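Local coordinates for protein MJ1225 (Methanocaldococcus jannaschii, PDB 3LFZ) that binds ATP, ADP and AMP through tandem CBS domains and probably acts as an adenine-nucleotide sensor related to the gamma subunit of AMP-activated protein kinase, at residues A[1-6]-A[101-106]; A[233-238]-A[258-263]. All coordinates share one frame; numbering follows the deposited sequence. Where two conformers were deposited one is given.

Contacts 1 and 2 sit in separate parts of the single chain. Their centres are 33 Å apart and their nearest atoms about 22 Å apart. They follow in series, so contact 1 is complete before contact 2 begins. They share no helix, strand or sheet. Contact 1 lays the N-terminal residues on the start of helix 103-112, within the second CBS repeat. Contact 2 lies inside the fourth CBS repeat, where the loop between helices 225-228 and 242-252 joins strand 256-260 and touches ATP. In both, a short extended segment is held by one backbone bridge. Contact 1 thus ties down the N-terminus, whereas contact 2 touches a nucleotide and shapes part of its site.

Contact 1: residues A[1-6]-A[101-106]; sequences MFVRVM and ADIDEA
The D102 carboxylate turns one oxygen to M1 and the other to the first turn of helix 103-112. On one face, E105 N reaches OD1 of D102 from above, about 60° out of the plane, at 3.3 Å. The other oxygen, OD2, is turned to the N-terminal segment and lies 3.9 Å from M1 O, with F2 CA also near. With chi1 at 77°, CG of D102 sits between its own backbone N and carbonyl carbon, and this brings OD1 over the helix start. D102 is thus the N-cap. Its side chain was deposited in two conformers, so these details hold for one of them.

The backbones carry the join. R4 and D102 form a single antiparallel bridge, as a non-hydrogen-bonded pair. I103 N donates to V3 O at 2.8 Å. V5 N donates to A101 O, also at 2.8 Å. The R4 side chain touches N100.

V5 is the main apolar contact. Its CG1 is anti to the carbonyl carbon (chi1 -76°) and meets CB of A106 at 3.6 Å. Its other methyl, CG2, lies 3.9 Å from CB of A101. A glycine at V5 would probably leave both alanine methyls without their apolar mate and open a gap beside the helix start. Before R4, CB of V3 meets CD1 of I103 at 4.0 Å, and I103 also touches I8.

The chemistry implies division of labour. Two backbone bonds hold the N-terminal segment to the residues that open helix 103-112, methyl contacts fill the buried side, and the D102 cap satisfies an amide of the first helical turn. The N-terminal segment is tied to the second CBS repeat.

Contact 2: residues A[233-238]-A[258-263]; sequences VITAKE and PVVDEN. With ATP (adenosine-5'-triphosphate), chain D.
I234 O touches CD of P258, and the I234 backbone reads the adenine of ATP. I234 N donates to ATP N1 at 2.8 Å. ATP N6 donates back to I234 O at 3.0 Å, in an almost straight bond. The Watson-Crick side of the base is therefore met by one residue's main chain. A256 O and the side chains of T195, T197 and D198 are among the other groups bonded to ATP.

V233 and P258 close in beside this pair. The two side chains cross at about a right angle. CG1 of V233 is 3.7 Å from CD of P258, and the same methyl touches N1 of the base.

A236 links the loop to strand 256-260 by a single bridge of parallel type to V259. A236 N donates to P258 O, and V260 N donates to A236 O, each at 2.8 Å. On one side of this bridge, OG1 of T235 meets CG2 of V260 at 3.4 Å. The T235 torsion (chi1 68°) turns the hydroxyl onto that methyl. L190 of strand 189-195 covers V233, T235 and V260. A236 instead brings CB to CG2 of V259, and I150 and I245 pack against A236.

At the far end, K237 bends at chi3 (56°) and brings NZ to OE1 of E262 at 2.7 Å, a salt bridge. E238 makes its own salt bridges, to R156 and K267.

Because the base is bonded through a backbone N-H and C=O, its recognition probably depends on the shape of the loop more than on the I234 side chain. Guanine, with a protonated N1 and a carbonyl at position 6, would probably fit this donor-acceptor pattern poorly.

Contact 1: residues A[1-6]-A[101-106]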
loop_
_atom_site.group_PDB
_atom_site.type_symbol
_atom_site.label_atom_id
_atom_site.label_comp_id
_atom_site.label_asym_id
_atom_site.label_seq_id
_atom_site.Cartn_x
_atom_site.Cartn_y
_atom_site.Cartn_z
ATOM N N MET A 1 9.024 11.153 25.117
ATOM C CA MET A 1 10.258 10.320 24.988
ATOM C C MET A 1 10.922 10.463 23.619
ATOM O O MET A 1 10.250 10.674 22.608
ATOM C CB MET A 1 9.941 8.851 25.281
ATOM C CG MET A 1 10.244 8.419 26.709
ATOM S SD MET A 1 11.685 7.333 26.808
ATOM C CE MET A 1 10.933 5.744 26.425
ATOM N N PHE A 2 12.247 10.344 23.613
ATOM C CA PHE A 2 13.066 10.494 22.413
ATOM C C PHE A 2 13.772 9.173 22.066
ATOM O O PHE A 2 14.888 8.915 22.515
ATOM C CB PHE A 2 14.096 11.628 22.610
ATOM C CG PHE A 2 15.063 11.389 23.747
ATOM C CD1 PHE A 2 16.266 10.716 23.533
ATOM C CD2 PHE A 2 14.771 11.835 25.033
ATOM C CE1 PHE A 2 17.151 10.478 24.579
ATOM C CE2 PHE A 2 15.653 11.610 26.088
ATOM C CZ PHE A 2 16.845 10.931 25.860
ATOM N N VAL A 3 13.117 8.321 21.284
ATOM C CA VAL A 3 13.737 7.057 20.872
ATOM C C VAL A 3 14.077 7.121 19.384
ATOM O O VAL A 3 13.205 7.415 18.567
ATOM C CB VAL A 3 12.826 5.833 21.162
ATOM C CG1 VAL A 3 13.606 4.531 20.999
ATOM C CG2 VAL A 3 12.228 5.916 22.566
ATOM N N ARG A 4 15.334 6.843 19.037
ATOM C CA ARG A 4 15.795 6.951 17.650
ATOM C C ARG A 4 15.042 5.962 16.759
ATOM O O ARG A 4 14.912 4.787 17.115
ATOM C CB ARG A 4 17.303 6.689 17.567
ATOM C CG ARG A 4 18.118 7.830 16.970
ATOM C CD ARG A 4 18.482 8.846 18.045
ATOM N NE ARG A 4 19.000 10.096 17.490
ATOM C CZ ARG A 4 19.023 11.256 18.143
ATOM N NH1 ARG A 4 18.552 11.344 19.382
ATOM N NH2 ARG A 4 19.514 12.339 17.554
ATOM N N VAL A 5 14.533 6.438 15.618
ATOM C CA VAL A 5 13.842 5.556 14.662
ATOM C C VAL A 5 14.739 4.403 14.247
ATOM O O VAL A 5 14.278 3.266 14.121
ATOM C CB VAL A 5 13.339 6.273 13.366
ATOM C CG1 VAL A 5 12.099 7.083 13.637
ATOM C CG2 VAL A 5 14.436 7.116 12.702
ATOM N N MET A 6 16.020 4.713 14.045
ATOM C CA MET A 6 17.027 3.729 13.664
ATOM C C MET A 6 17.019 2.495 14.557
ATOM O O MET A 6 17.255 1.384 14.077
ATOM C CB MET A 6 18.422 4.361 13.644
ATOM C CG MET A 6 18.770 5.051 12.334
ATOM S SD MET A 6 18.807 3.930 10.917
ATOM C CE MET A 6 20.302 2.994 11.248
ATOM N N ALA A 101 16.418 10.895 13.309
ATOM C CA ALA A 101 14.997 11.111 13.602
ATOM C C ALA A 101 14.494 10.192 14.716
ATOM O O ALA A 101 15.002 9.081 14.890
ATOM C CB ALA A 101 14.152 10.945 12.344
ATOM N N ASP A 102 13.507 10.663 15.475
ATOM C CA ASP A 102 12.948 9.873 16.568
ATOM C C ASP A 102 11.560 9.333 16.233
ATOM O O ASP A 102 10.916 9.791 15.286
ATOM C CB ASP A 102 12.928 10.668 17.881
ATOM C CG ASP A 102 11.805 11.681 17.936
ATOM O OD1 ASP A 102 11.636 12.438 16.958
ATOM O OD2 ASP A 102 11.096 11.726 18.964
ATOM N N ILE A 103 11.127 8.349 17.020
ATOM C CA ILE A 103 9.839 7.660 16.862
ATOM C C ILE A 103 8.648 8.611 16.722
ATOM O O ILE A 103 7.773 8.399 15.879
ATOM C CB ILE A 103 9.611 6.706 18.074
ATOM C CG1 ILE A 103 9.644 5.241 17.645
ATOM C CG2 ILE A 103 8.337 7.051 18.869
ATOM C CD1 ILE A 103 10.028 4.305 18.786
ATOM N N ASP A 104 8.634 9.657 17.548
ATOM C CA ASP A 104 7.555 10.640 17.553
ATOM C C ASP A 104 7.512 11.413 16.246
ATOM O O ASP A 104 6.432 11.743 15.758
ATOM C CB ASP A 104 7.706 11.604 18.729
ATOM C CG ASP A 104 7.478 10.931 20.065
ATOM O OD1 ASP A 104 6.334 10.503 20.336
ATOM O OD2 ASP A 104 8.443 10.835 20.847
ATOM N N GLU A 105 8.683 11.701 15.687
ATOM C CA GLU A 105 8.742 12.345 14.382
ATOM C C GLU A 105 8.136 11.430 13.315
ATOM O O GLU A 105 7.280 11.866 12.543
ATOM C CB GLU A 105 10.169 12.747 14.010
ATOM C CG GLU A 105 10.220 13.737 12.852
ATOM C CD GLU A 105 11.629 14.096 12.423
ATOM O OE1 GLU A 105 12.585 13.837 13.187
ATOM O OE2 GLU A 105 11.779 14.648 11.312
ATOM N N ALA A 106 8.567 10.168 13.293
ATOM C CA ALA A 106 8.057 9.178 12.340
ATOM C C ALA A 106 6.535 9.075 12.388
ATOM O O ALA A 106 5.871 9.052 11.348
ATOM C CB ALA A 106 8.686 7.817 12.598
#

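Contact 2: residues A[233-238]-A[258-263]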
loop_
_atom_site.group_PDB
_atom_site.type_symbol
_atom_site.label_atom_id
_atom_site.label_comp_id
_atom_site.label_asym_id
_atom_site.label_seq_id
_atom_site.Cartn_x
_atom_site.Cartn_y
_atom_site.Cartn_z
ATOM N N VAL A 233 -12.560 -12.404 4.983
ATOM C CA VAL A 233 -11.895 -11.208 5.453
ATOM C C VAL A 233 -11.679 -11.272 6.953
ATOM O O VAL A 233 -12.563 -11.690 7.702
ATOM C CB VAL A 233 -12.730 -9.954 5.106
ATOM C CG1 VAL A 233 -11.911 -8.691 5.286
ATOM C CG2 VAL A 233 -13.254 -10.040 3.684
ATOM N N ILE A 234 -10.486 -10.871 7.376
ATOM C CA ILE A 234 -10.213 -10.642 8.782
ATOM C C ILE A 234 -10.830 -9.290 9.132
ATOM O O ILE A 234 -10.363 -8.237 8.685
ATOM C CB ILE A 234 -8.701 -10.694 9.092
ATOM C CG1 ILE A 234 -8.153 -12.086 8.758
ATOM C CG2 ILE A 234 -8.438 -10.354 10.560
ATOM C CD1 ILE A 234 -6.645 -12.181 8.723
ATOM N N THR A 235 -11.906 -9.352 9.910
ATOM C CA THR A 235 -12.718 -8.189 10.247
ATOM C C THR A 235 -12.583 -7.859 11.727
ATOM O O THR A 235 -12.199 -8.718 12.523
ATOM C CB THR A 235 -14.207 -8.453 9.952
ATOM O OG1 THR A 235 -14.709 -9.447 10.859
ATOM C CG2 THR A 235 -14.401 -8.936 8.526
ATOM N N ALA A 236 -12.899 -6.619 12.093
ATOM C CA ALA A 236 -12.946 -6.218 13.499
ATOM C C ALA A 236 -14.373 -5.844 13.897
ATOM O O ALA A 236 -15.263 -5.779 13.046
ATOM C CB ALA A 236 -11.990 -5.059 13.755
ATOM N N LYS A 237 -14.594 -5.617 15.190
ATOM C CA LYS A 237 -15.895 -5.149 15.666
ATOM C C LYS A 237 -15.796 -4.183 16.835
ATOM O O LYS A 237 -14.826 -4.192 17.594
ATOM C CB LYS A 237 -16.850 -6.312 15.987
ATOM C CG LYS A 237 -16.283 -7.434 16.854
ATOM C CD LYS A 237 -17.312 -8.541 17.081
ATOM C CE LYS A 237 -17.851 -9.113 15.763
ATOM N NZ LYS A 237 -19.043 -9.984 15.969
ATOM N N GLU A 238 -16.819 -3.343 16.952
ATOM C CA GLU A 238 -16.936 -2.380 18.036
ATOM C C GLU A 238 -16.863 -3.105 19.372
ATOM O O GLU A 238 -17.550 -4.108 19.586
ATOM C CB GLU A 238 -18.250 -1.609 17.909
ATOM C CG GLU A 238 -18.695 -1.413 16.463
ATOM C CD GLU A 238 -19.458 -0.125 16.246
ATOM O OE1 GLU A 238 -20.481 -0.160 15.533
ATOM O OE2 GLU A 238 -19.036 0.922 16.784
ATOM N N PRO A 258 -11.826 -4.332 7.896
ATOM C CA PRO A 258 -13.186 -3.793 7.894
ATOM C C PRO A 258 -13.869 -4.072 9.237
ATOM O O PRO A 258 -13.676 -5.143 9.812
ATOM C CB PRO A 258 -13.872 -4.575 6.769
ATOM C CG PRO A 258 -12.764 -4.993 5.875
ATOM C CD PRO A 258 -11.617 -5.290 6.795
ATOM N N VAL A 259 -14.632 -3.105 9.740
ATOM C CA VAL A 259 -15.329 -3.260 11.020
ATOM C C VAL A 259 -16.780 -3.658 10.765
ATOM O O VAL A 259 -17.522 -2.921 10.110
ATOM C CB VAL A 259 -15.250 -1.974 11.883
ATOM C CG1 VAL A 259 -16.047 -2.132 13.178
ATOM C CG2 VAL A 259 -13.798 -1.629 12.194
ATOM N N VAL A 260 -17.178 -4.824 11.274
ATOM C CA VAL A 260 -18.490 -5.383 10.938
ATOM C C VAL A 260 -19.439 -5.706 12.095
ATOM O O VAL A 260 -19.025 -6.071 13.201
ATOM C CB VAL A 260 -18.391 -6.649 10.029
ATOM C CG1 VAL A 260 -17.712 -6.321 8.703
ATOM C CG2 VAL A 260 -17.688 -7.802 10.753
ATOM N N ASP A 261 -20.723 -5.536 11.784
ATOM C CA ASP A 261 -21.850 -6.195 12.437
ATOM C C ASP A 261 -21.621 -7.688 12.648
ATOM O O ASP A 261 -20.804 -8.307 11.955
ATOM C CB ASP A 261 -23.060 -6.086 11.504
ATOM C CG ASP A 261 -24.170 -5.217 12.049
ATOM O OD1 ASP A 261 -25.339 -5.474 11.686
ATOM O OD2 ASP A 261 -23.892 -4.279 12.827
ATOM N N GLU A 262 -22.377 -8.268 13.580
ATOM C CA GLU A 262 -22.534 -9.720 13.648
ATOM C C GLU A 262 -23.312 -10.184 12.407
ATOM O O GLU A 262 -23.242 -11.354 12.021
ATOM C CB GLU A 262 -23.258 -10.131 14.937
ATOM C CG GLU A 262 -23.227 -11.633 15.259
ATOM C CD GLU A 262 -22.339 -11.988 16.448
ATOM O OE1 GLU A 262 -21.133 -11.650 16.435
ATOM O OE2 GLU A 262 -22.853 -12.620 17.396
ATOM N N ASN A 263 -24.043 -9.257 11.786
ATOM C CA ASN A 263 -24.725 -9.502 10.508
ATOM C C ASN A 263 -23.896 -9.102 9.283
ATOM O O ASN A 263 -24.395 -9.124 8.152
ATOM C CB ASN A 263 -26.088 -8.802 10.473
ATOM C CG ASN A 263 -27.187 -9.630 11.112
ATOM O OD1 ASN A 263 -27.199 -9.837 12.325
ATOM N ND2 ASN A 263 -28.123 -10.102 10.293
HETATM P PG ATP D . 1.731 -4.903 3.272
HETATM O O1G ATP D . 1.817 -3.316 2.952
HETATM O O2G ATP D . 1.880 -5.723 2.046
HETATM O O3G ATP D . 2.959 -5.147 4.282
HETATM P PB ATP D . -0.988 -4.460 3.629
HETATM O O1B ATP D . -1.699 -4.000 4.835
HETATM O O2B ATP D . -0.627 -3.480 2.585
HETATM O O3B ATP D . 0.353 -5.214 4.069
HETATM P PA ATP D . -1.923 -5.680 1.305
HETATM O O1A ATP D . -2.727 -4.557 0.774
HETATM O O2A ATP D . -0.540 -5.865 0.813
HETATM O O3A ATP D . -1.889 -5.595 2.918
HETATM O "O5'" ATP D . -2.733 -7.036 1.072
HETATM C "C5'" ATP D . -2.059 -8.290 0.857
HETATM C "C4'" ATP D . -3.086 -9.420 0.707
HETATM O "O4'" ATP D . -3.831 -9.537 1.952
HETATM C "C3'" ATP D . -4.088 -9.034 -0.389
HETATM O "O3'" ATP D . -4.370 -10.175 -1.203
HETATM C "C2'" ATP D . -5.333 -8.609 0.386
HETATM O "O2'" ATP D . -6.523 -8.908 -0.354
HETATM C "C1'" ATP D . -5.243 -9.456 1.655
HETATM N N9 ATP D . -5.890 -8.751 2.795
HETATM C C8 ATP D . -5.696 -7.476 3.149
HETATM N N7 ATP D . -6.441 -7.191 4.219
HETATM C C5 ATP D . -7.109 -8.291 4.549
HETATM C C6 ATP D . -8.020 -8.598 5.552
HETATM N N6 ATP D . -8.386 -7.673 6.439
HETATM N N1 ATP D . -8.526 -9.845 5.612
HETATM C C2 ATP D . -8.171 -10.774 4.735
HETATM N N3 ATP D . -7.306 -10.510 3.766
HETATM C C4 ATP D . -6.759 -9.285 3.650
#